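Local atomic coordinates of crystal protein (Bacillus thuringiensis serovar dakota, PDB entry 2ZTB), a protein that recognizes cancer cells as a parasporin toxin and probably kills them by forming membrane pores, as aerolysin-type beta-pore-forming toxins do. Residues T111-T116 and R227-N232. Sequence-based numbering, arbitrary orientation.
Sequences TVTSST and RGTVTN. With EDO (1,2-ethanediol), chain H.
Six backbone hydrogen bonds, two at each of three hydrogen-bonded pairs, fix the antiparallel register of 111-116 against 227-232, whose axes run at 174°. At the Thr111-Thr231 pair both bonds are short, and the one from Thr231 N to Thr111 O is 2.8 Å. The tight part is the non-hydrogen-bonded pair Ser114-Gly228, whose CA atoms come within 3.9 Å. Lacking a side chain, Gly228 makes a CA-H...O contact from its CA to Thr113 O (3.0 Å, 120° at H). On the same face, Val112 and Val230 are buried under the hairpin 126-132/136-142, Val112 on Phe140 and Val230 on Val138 and Ile128. Strands 96-116 and 223-247 are neighbours in the long antiparallel sheet, as in the aerolysin-type fold, flanked by 147-164 and 168-199. The opposite face, with Thr111, Thr113, Ser115, Thr229, Thr231 and exposed Arg227, whose side-chain end leads away from 111-116, is looser and hydrated. Thr113 CG2 stands 4.0 Å from Thr229 CB. Thr113 OG1, anti to the backbone N (chi1 -167°), hydrogen-bonds Ser147 OG on 147-164; Thr229 OG1, anti to its carbonyl carbon, bonds Asp184 OD1 on 168-199. A water joins Thr111 O (3.0 Å) to Thr231 OG1, and a second binds Ser115 OG at 2.8 Å.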
loop_
_atom_site.group_PDB
_atom_site.type_symbol
_atom_site.label_atom_id
_atom_site.label_comp_id
_atom_site.label_asym_id
_atom_site.label_seq_id
_atom_site.Cartn_x
_atom_site.Cartn_y
_atom_site.Cartn_z
ATOM N N THR A 111 2.355 -0.733 -8.721
ATOM C CA THR A 111 1.859 -1.554 -7.612
ATOM C C THR A 111 1.905 -0.796 -6.266
ATOM O O THR A 111 2.911 -0.165 -5.938
ATOM C CB THR A 111 2.630 -2.885 -7.543
ATOM O OG1 THR A 111 2.475 -3.580 -8.791
ATOM C CG2 THR A 111 2.128 -3.800 -6.381
ATOM N N VAL A 112 0.799 -0.820 -5.519
ATOM C CA VAL A 112 0.801 -0.380 -4.104
ATOM C C VAL A 112 0.570 -1.591 -3.167
ATOM O O VAL A 112 -0.136 -2.548 -3.515
ATOM C CB VAL A 112 -0.216 0.784 -3.844
ATOM C CG1 VAL A 112 -1.666 0.292 -3.914
ATOM C CG2 VAL A 112 0.067 1.503 -2.514
ATOM N N THR A 113 1.219 -1.562 -2.004
ATOM C CA THR A 113 0.992 -2.533 -0.922
ATOM C C THR A 113 1.114 -1.784 0.413
ATOM O O THR A 113 1.895 -0.832 0.545
ATOM C CB THR A 113 1.940 -3.769 -1.024
ATOM O OG1 THR A 113 1.491 -4.825 -0.160
ATOM C CG2 THR A 113 3.391 -3.413 -0.705
ATOM N N SER A 114 0.306 -2.180 1.388
ATOM C CA SER A 114 0.344 -1.540 2.711
ATOM C C SER A 114 -0.060 -2.526 3.765
ATOM O O SER A 114 -0.628 -3.563 3.466
ATOM C CB SER A 114 -0.548 -0.295 2.814
ATOM O OG SER A 114 -1.879 -0.567 2.424
ATOM N N SER A 115 0.261 -2.179 5.005
ATOM C CA SER A 115 -0.058 -2.993 6.151
ATOM C C SER A 115 0.124 -2.124 7.394
ATOM O O SER A 115 0.567 -0.968 7.312
ATOM C CB SER A 115 0.868 -4.201 6.205
ATOM O OG SER A 115 2.208 -3.752 6.323
ATOM N N THR A 116 -0.236 -2.679 8.540
ATOM C CA THR A 116 0.101 -2.069 9.823
ATOM C C THR A 116 0.818 -3.138 10.605
ATOM O O THR A 116 0.654 -4.333 10.335
ATOM C CB THR A 116 -1.122 -1.527 10.601
ATOM O OG1 THR A 116 -1.962 -2.620 10.972
ATOM C CG2 THR A 116 -1.913 -0.506 9.761
ATOM N N ARG A 227 2.722 0.859 7.179
ATOM C CA ARG A 227 3.868 0.711 6.275
ATOM C C ARG A 227 3.400 0.236 4.919
ATOM O O ARG A 227 2.321 -0.337 4.782
ATOM C CB ARG A 227 4.905 -0.279 6.821
ATOM C CG ARG A 227 5.580 0.208 8.083
ATOM C CD ARG A 227 6.725 -0.663 8.506
ATOM N NE ARG A 227 7.299 -0.160 9.755
ATOM C CZ ARG A 227 8.372 0.634 9.833
ATOM N NH1 ARG A 227 9.015 1.017 8.725
ATOM N NH2 ARG A 227 8.809 1.037 11.027
ATOM N N GLY A 228 4.214 0.489 3.911
ATOM C CA GLY A 228 3.935 -0.045 2.597
ATOM C C GLY A 228 5.015 0.336 1.629
ATOM O O GLY A 228 6.031 0.913 2.019
ATOM N N THR A 229 4.773 -0.011 0.369
ATOM C CA THR A 229 5.667 0.266 -0.745
ATOM C C THR A 229 4.854 0.631 -1.982
ATOM O O THR A 229 3.794 0.064 -2.246
ATOM C CB THR A 229 6.560 -0.955 -1.056
ATOM O OG1 THR A 229 7.211 -1.373 0.145
ATOM C CG2 THR A 229 7.637 -0.611 -2.117
ATOM N N VAL A 230 5.372 1.589 -2.733
ATOM C CA VAL A 230 4.826 1.934 -4.048
ATOM C C VAL A 230 5.905 1.656 -5.102
ATOM O O VAL A 230 7.008 2.192 -5.021
ATOM C CB VAL A 230 4.226 3.371 -4.076
ATOM C CG1 VAL A 230 5.221 4.412 -3.584
ATOM C CG2 VAL A 230 3.688 3.723 -5.464
ATOM N N THR A 231 5.597 0.730 -6.017
ATOM C CA THR A 231 6.488 0.304 -7.097
ATOM C C THR A 231 5.936 0.690 -8.489
ATOM O O THR A 231 4.714 0.811 -8.686
ATOM C CB THR A 231 6.752 -1.191 -7.036
ATOM O OG1 THR A 231 7.326 -1.516 -5.765
ATOM C CG2 THR A 231 7.734 -1.631 -8.110
ATOM N N ASN A 232 6.853 0.958 -9.421
ATOM C CA ASN A 232 6.517 1.207 -10.819
ATOM C C ASN A 232 7.538 0.447 -11.655
ATOM O O ASN A 232 8.738 0.516 -11.374
ATOM C CB ASN A 232 6.490 2.713 -11.138
ATOM C CG ASN A 232 5.871 3.026 -12.515
ATOM O OD1 ASN A 232 4.681 3.302 -12.623
ATOM N ND2 ASN A 232 6.685 2.969 -13.570
HETATM C C1 EDO H . -2.436 -5.141 8.186
HETATM O O1 EDO H . -3.580 -4.274 8.372
HETATM C C2 EDO H . -2.193 -6.118 9.356
HETATM O O2 EDO H . -2.925 -7.382 9.360
HETATM O O HOH W 1 4.663 -1.932 -4.197
HETATM O O HOH W 2 3.446 -3.468 3.874
#